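Local structure of GST N-terminal domain-containing protein (Pseudomonas syringae pv. tomato, 3IC8) at residues F103-S115 against T188-F201. The protein is of unknown function but, as a glutathione S-transferase-like protein with a thioredoxin-type N-terminal domain, may bind glutathione. Numbering follows the deposited sequence.
Sequences FLHAVSLVFQPES and TLWFLKQTPVTAPF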
loop_
_atom_site.group_PDB
_atom_site.type_symbol
_atom_site.label_atom_id
_atom_site.label_comp_id
_atom_site.label_asym_id
_atom_site.label_seq_id
_atom_site.Cartn_x
_atom_site.Cartn_y
_atom_site.Cartn_z
ATOM N N PHE A 103 15.439 -0.206 -22.926
ATOM C CA PHE A 103 14.361 -1.045 -23.359
ATOM C C PHE A 103 14.881 -2.279 -24.045
ATOM O O PHE A 103 14.358 -3.329 -23.875
ATOM C CB PHE A 103 13.477 -0.251 -24.310
ATOM C CG PHE A 103 12.343 -1.027 -24.896
ATOM C CD1 PHE A 103 11.143 -1.078 -24.283
ATOM C CD2 PHE A 103 12.477 -1.671 -26.078
ATOM C CE1 PHE A 103 10.139 -1.764 -24.811
ATOM C CE2 PHE A 103 11.455 -2.364 -26.598
ATOM C CZ PHE A 103 10.292 -2.402 -25.968
ATOM N N LEU A 104 15.910 -2.115 -24.841
ATOM C CA LEU A 104 16.504 -3.202 -25.530
ATOM C C LEU A 104 17.108 -4.219 -24.609
ATOM O O LEU A 104 16.934 -5.377 -24.799
ATOM C CB LEU A 104 17.554 -2.678 -26.471
ATOM C CG LEU A 104 18.291 -3.700 -27.292
ATOM C CD1 LEU A 104 17.323 -4.643 -27.912
ATOM C CD2 LEU A 104 19.001 -2.995 -28.338
ATOM N N HIS A 105 17.802 -3.779 -23.592
ATOM C CA HIS A 105 18.328 -4.680 -22.611
ATOM C C HIS A 105 17.235 -5.405 -21.878
ATOM O O HIS A 105 17.320 -6.568 -21.656
ATOM C CB HIS A 105 19.137 -3.908 -21.597
ATOM C CG HIS A 105 20.410 -3.372 -22.133
ATOM N ND1 HIS A 105 21.632 -3.880 -21.789
ATOM C CD2 HIS A 105 20.650 -2.386 -23.011
ATOM C CE1 HIS A 105 22.572 -3.233 -22.433
ATOM N NE2 HIS A 105 22.002 -2.320 -23.181
ATOM N N ALA A 106 16.202 -4.705 -21.482
ATOM C CA ALA A 106 15.163 -5.329 -20.702
ATOM C C ALA A 106 14.444 -6.447 -21.431
ATOM O O ALA A 106 14.180 -7.456 -20.871
ATOM C CB ALA A 106 14.203 -4.304 -20.211
ATOM N N VAL A 107 14.123 -6.233 -22.684
ATOM C CA VAL A 107 13.528 -7.250 -23.527
ATOM C C VAL A 107 14.392 -8.446 -23.887
ATOM O O VAL A 107 13.885 -9.508 -24.086
ATOM C CB VAL A 107 12.761 -6.677 -24.704
ATOM C CG1 VAL A 107 11.733 -5.766 -24.211
ATOM C CG2 VAL A 107 13.642 -5.978 -25.623
ATOM N N SER A 108 15.681 -8.237 -24.031
ATOM C CA SER A 108 16.592 -9.326 -24.259
ATOM C C SER A 108 16.640 -10.257 -23.088
ATOM O O SER A 108 16.714 -11.440 -23.251
ATOM C CB SER A 108 18.008 -8.830 -24.525
ATOM O OG SER A 108 18.093 -8.093 -25.697
ATOM N N LEU A 109 16.653 -9.696 -21.906
ATOM C CA LEU A 109 16.719 -10.471 -20.721
ATOM C C LEU A 109 15.525 -11.336 -20.496
ATOM O O LEU A 109 15.656 -12.453 -20.112
ATOM C CB LEU A 109 16.842 -9.546 -19.539
ATOM C CG LEU A 109 18.186 -8.944 -19.233
ATOM C CD1 LEU A 109 18.089 -8.027 -18.085
ATOM C CD2 LEU A 109 19.142 -10.001 -18.952
ATOM N N VAL A 110 14.355 -10.776 -20.661
ATOM C CA VAL A 110 13.130 -11.491 -20.484
ATOM C C VAL A 110 12.809 -12.548 -21.513
ATOM O O VAL A 110 12.427 -13.647 -21.183
ATOM C CB VAL A 110 11.997 -10.507 -20.465
ATOM C CG1 VAL A 110 10.699 -11.193 -20.388
ATOM C CG2 VAL A 110 12.164 -9.573 -19.347
ATOM N N PHE A 111 12.924 -12.194 -22.772
ATOM C CA PHE A 111 12.496 -13.078 -23.816
ATOM C C PHE A 111 13.583 -14.022 -24.267
ATOM O O PHE A 111 13.991 -14.004 -25.378
ATOM C CB PHE A 111 11.916 -12.274 -24.960
ATOM C CG PHE A 111 10.696 -11.527 -24.591
ATOM C CD1 PHE A 111 9.550 -12.186 -24.288
ATOM C CD2 PHE A 111 10.692 -10.170 -24.521
ATOM C CE1 PHE A 111 8.452 -11.501 -23.942
ATOM C CE2 PHE A 111 9.589 -9.506 -24.186
ATOM C CZ PHE A 111 8.477 -10.167 -23.890
ATOM N N GLN A 112 14.039 -14.842 -23.351
ATOM C CA GLN A 112 14.972 -15.887 -23.629
ATOM C C GLN A 112 14.521 -17.079 -22.824
ATOM O O GLN A 112 13.797 -16.936 -21.893
ATOM C CB GLN A 112 16.400 -15.471 -23.310
ATOM C CG GLN A 112 16.582 -14.884 -21.985
ATOM C CD GLN A 112 18.028 -14.793 -21.583
ATOM O OE1 GLN A 112 18.789 -15.733 -21.732
ATOM N NE2 GLN A 112 18.409 -13.662 -21.049
ATOM N N PRO A 113 14.971 -18.252 -23.198
ATOM C CA PRO A 113 14.466 -19.522 -22.714
ATOM C C PRO A 113 14.675 -19.697 -21.244
ATOM O O PRO A 113 13.963 -20.410 -20.599
ATOM C CB PRO A 113 15.330 -20.506 -23.452
ATOM C CG PRO A 113 15.662 -19.864 -24.659
ATOM C CD PRO A 113 15.642 -18.410 -24.478
ATOM N N GLU A 114 15.684 -19.039 -20.721
ATOM C CA GLU A 114 16.017 -19.142 -19.328
ATOM C C GLU A 114 14.905 -18.678 -18.415
ATOM O O GLU A 114 14.841 -19.068 -17.278
ATOM C CB GLU A 114 17.270 -18.341 -19.063
ATOM C CG GLU A 114 18.523 -19.061 -19.428
ATOM C CD GLU A 114 18.750 -19.136 -20.913
ATOM O OE1 GLU A 114 18.403 -18.187 -21.632
ATOM O OE2 GLU A 114 19.284 -20.157 -21.366
ATOM N N SER A 115 13.975 -17.909 -18.944
ATOM C CA SER A 115 12.908 -17.334 -18.139
ATOM C C SER A 115 11.722 -18.230 -17.904
ATOM O O SER A 115 10.842 -17.862 -17.166
ATOM C CB SER A 115 12.397 -16.028 -18.753
ATOM O OG SER A 115 13.439 -15.162 -19.090
ATOM N N THR A 188 10.453 -0.241 -19.118
ATOM C CA THR A 188 11.429 -1.301 -19.299
ATOM C C THR A 188 11.439 -2.288 -18.155
ATOM O O THR A 188 11.521 -3.452 -18.352
ATOM C CB THR A 188 12.889 -0.775 -19.605
ATOM O OG1 THR A 188 13.591 -0.460 -18.411
ATOM C CG2 THR A 188 12.872 0.401 -20.460
ATOM N N LEU A 189 11.342 -1.786 -16.947
ATOM C CA LEU A 189 11.331 -2.589 -15.749
ATOM C C LEU A 189 10.111 -3.471 -15.610
ATOM O O LEU A 189 10.140 -4.473 -14.976
ATOM C CB LEU A 189 11.478 -1.710 -14.543
ATOM C CG LEU A 189 12.720 -0.875 -14.618
ATOM C CD1 LEU A 189 12.954 -0.256 -13.332
ATOM C CD2 LEU A 189 13.884 -1.687 -15.005
ATOM N N TRP A 190 9.031 -3.037 -16.207
ATOM C CA TRP A 190 7.777 -3.716 -16.168
ATOM C C TRP A 190 7.916 -5.076 -16.830
ATOM O O TRP A 190 7.328 -6.030 -16.406
ATOM C CB TRP A 190 6.729 -2.835 -16.824
ATOM C CG TRP A 190 5.452 -3.445 -17.085
ATOM C CD1 TRP A 190 4.919 -3.687 -18.270
ATOM C CD2 TRP A 190 4.508 -3.865 -16.125
ATOM N NE1 TRP A 190 3.705 -4.248 -18.140
ATOM C CE2 TRP A 190 3.427 -4.370 -16.816
ATOM C CE3 TRP A 190 4.485 -3.875 -14.739
ATOM C CZ2 TRP A 190 2.339 -4.886 -16.188
ATOM C CZ3 TRP A 190 3.402 -4.377 -14.118
ATOM C CH2 TRP A 190 2.341 -4.880 -14.836
ATOM N N PHE A 191 8.725 -5.150 -17.869
ATOM C CA PHE A 191 8.994 -6.411 -18.516
ATOM C C PHE A 191 9.682 -7.381 -17.570
ATOM O O PHE A 191 9.337 -8.521 -17.524
ATOM C CB PHE A 191 9.844 -6.213 -19.773
ATOM C CG PHE A 191 9.096 -5.673 -20.939
ATOM C CD1 PHE A 191 8.496 -6.505 -21.834
ATOM C CD2 PHE A 191 9.001 -4.336 -21.149
ATOM C CE1 PHE A 191 7.821 -6.004 -22.896
ATOM C CE2 PHE A 191 8.317 -3.843 -22.191
ATOM C CZ PHE A 191 7.729 -4.672 -23.067
ATOM N N LEU A 192 10.652 -6.914 -16.815
ATOM C CA LEU A 192 11.380 -7.753 -15.888
ATOM C C LEU A 192 10.536 -8.311 -14.766
ATOM O O LEU A 192 10.718 -9.411 -14.367
ATOM C CB LEU A 192 12.596 -7.057 -15.336
ATOM C CG LEU A 192 13.883 -6.848 -16.126
ATOM C CD1 LEU A 192 14.226 -7.844 -17.151
ATOM C CD2 LEU A 192 13.989 -5.493 -16.637
ATOM N N LYS A 193 9.589 -7.533 -14.298
ATOM C CA LYS A 193 8.708 -7.886 -13.219
ATOM C C LYS A 193 7.779 -9.050 -13.525
ATOM O O LYS A 193 7.255 -9.643 -12.655
ATOM C CB LYS A 193 7.907 -6.679 -12.802
ATOM C CG LYS A 193 8.700 -5.612 -12.142
ATOM C CD LYS A 193 9.168 -6.017 -10.782
ATOM C CE LYS A 193 8.196 -5.605 -9.737
ATOM N NZ LYS A 193 8.638 -5.987 -8.418
ATOM N N GLN A 194 7.619 -9.354 -14.793
ATOM C CA GLN A 194 6.752 -10.396 -15.287
ATOM C C GLN A 194 7.135 -11.822 -14.918
ATOM O O GLN A 194 6.324 -12.705 -14.943
ATOM C CB GLN A 194 6.601 -10.278 -16.794
ATOM C CG GLN A 194 6.017 -8.993 -17.287
ATOM C CD GLN A 194 4.787 -8.581 -16.563
ATOM O OE1 GLN A 194 4.762 -7.577 -15.905
ATOM N NE2 GLN A 194 3.764 -9.366 -16.672
ATOM N N THR A 195 8.393 -12.019 -14.603
ATOM C CA THR A 195 8.949 -13.321 -14.426
ATOM C C THR A 195 9.758 -13.427 -13.158
ATOM O O THR A 195 10.422 -12.523 -12.761
ATOM C CB THR A 195 9.859 -13.614 -15.569
ATOM O OG1 THR A 195 9.141 -14.325 -16.558
ATOM C CG2 THR A 195 10.995 -14.403 -15.116
ATOM N N PRO A 196 9.673 -14.568 -12.522
ATOM C CA PRO A 196 10.404 -14.827 -11.303
ATOM C C PRO A 196 11.879 -14.799 -11.530
ATOM O O PRO A 196 12.610 -14.345 -10.695
ATOM C CB PRO A 196 9.946 -16.220 -10.950
ATOM C CG PRO A 196 8.637 -16.305 -11.468
ATOM C CD PRO A 196 8.495 -15.425 -12.619
ATOM N N VAL A 197 12.307 -15.325 -12.651
ATOM C CA VAL A 197 13.690 -15.308 -13.035
ATOM C C VAL A 197 14.274 -13.937 -13.301
ATOM O O VAL A 197 15.389 -13.677 -12.917
ATOM C CB VAL A 197 13.899 -16.166 -14.266
ATOM C CG1 VAL A 197 15.286 -16.072 -14.726
ATOM C CG2 VAL A 197 13.529 -17.568 -13.986
ATOM N N THR A 198 13.513 -13.082 -13.973
ATOM C CA THR A 198 13.930 -11.723 -14.294
ATOM C C THR A 198 13.674 -10.641 -13.270
ATOM O O THR A 198 14.214 -9.589 -13.374
ATOM C CB THR A 198 13.369 -11.224 -15.638
ATOM O OG1 THR A 198 11.953 -11.165 -15.585
ATOM C CG2 THR A 198 13.797 -12.104 -16.747
ATOM N N ALA A 199 12.859 -10.911 -12.277
ATOM C CA ALA A 199 12.515 -9.942 -11.258
ATOM C C ALA A 199 13.671 -9.424 -10.392
ATOM O O ALA A 199 13.673 -8.303 -9.980
ATOM C CB ALA A 199 11.425 -10.450 -10.439
ATOM N N PRO A 200 14.658 -10.258 -10.153
ATOM C CA PRO A 200 15.826 -9.865 -9.388
ATOM C C PRO A 200 16.623 -8.780 -10.086
ATOM O O PRO A 200 17.339 -8.057 -9.471
ATOM C CB PRO A 200 16.607 -11.158 -9.304
ATOM C CG PRO A 200 15.644 -12.152 -9.412
ATOM C CD PRO A 200 14.689 -11.697 -10.393
ATOM N N PHE A 201 16.471 -8.673 -11.387
ATOM C CA PHE A 201 17.107 -7.619 -12.105
ATOM C C PHE A 201 16.608 -6.260 -11.654
ATOM O O PHE A 201 17.353 -5.322 -11.669
ATOM C CB PHE A 201 16.908 -7.790 -13.592
ATOM C CG PHE A 201 17.699 -8.875 -14.172
ATOM C CD1 PHE A 201 19.059 -8.839 -14.135
ATOM C CD2 PHE A 201 17.093 -9.926 -14.783
ATOM C CE1 PHE A 201 19.774 -9.828 -14.676
ATOM C CE2 PHE A 201 17.798 -10.907 -15.299
ATOM C CZ PHE A 201 19.146 -10.865 -15.249
#
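V110 and L192 meet at the tight centre of this contact, where CG2 of V110 comes within 3.5 Å of CD1 of L192 and equally close to the carbonyl oxygen of F191. With CG1 anti to the backbone N (chi1 176°), the V110 side chain turns CG2 to the second helix. One turn earlier the small A106 lets the backbones draw together, its CB resting 3.4 Å from the carbonyl oxygen of T188 and also touching CD2 of L192. T188 in turn lays CG2 against CA of F103, near the plane of that ring.

F191 buries more surface here than any other residue. CG1 of V107 sits over the middle of one face of its ring, 4.0 Å from the centroid, a CH-pi contact. F103 and F111 reach the same ring obliquely, the F103 plane standing at 90° to it, and F14 adds an edge-to-face partner.

Segments 103-110 and 188-193 run nearly parallel, 11° apart with axes 8.5 Å from each other, inside the all-helical C-terminal domain of the glutathione S-transferase fold. Beyond V110 segment 103-115 leaves its helix through an inverse gamma turn centred on F111, and the S115 hydroxyl bonds back to the carbonyl oxygen of V110. CG2 of T198 packs on CA of V110, at the end of the helix. L109 also points at the second segment, its CB touching CD1 of L192, and places CD1 over the centre of the F201 ring, 3.9 Å from its centroid, while W156 meets that ring edge-to-face.

Packing thins toward the solvent side, where the exposed V197 merely brushes the backbone of E114 and S115, CG2 lying 3.8 Å from the carbonyl oxygen of E114. By contrast T195 is buried, its OG1 without a hydrogen-bonding partner in the model.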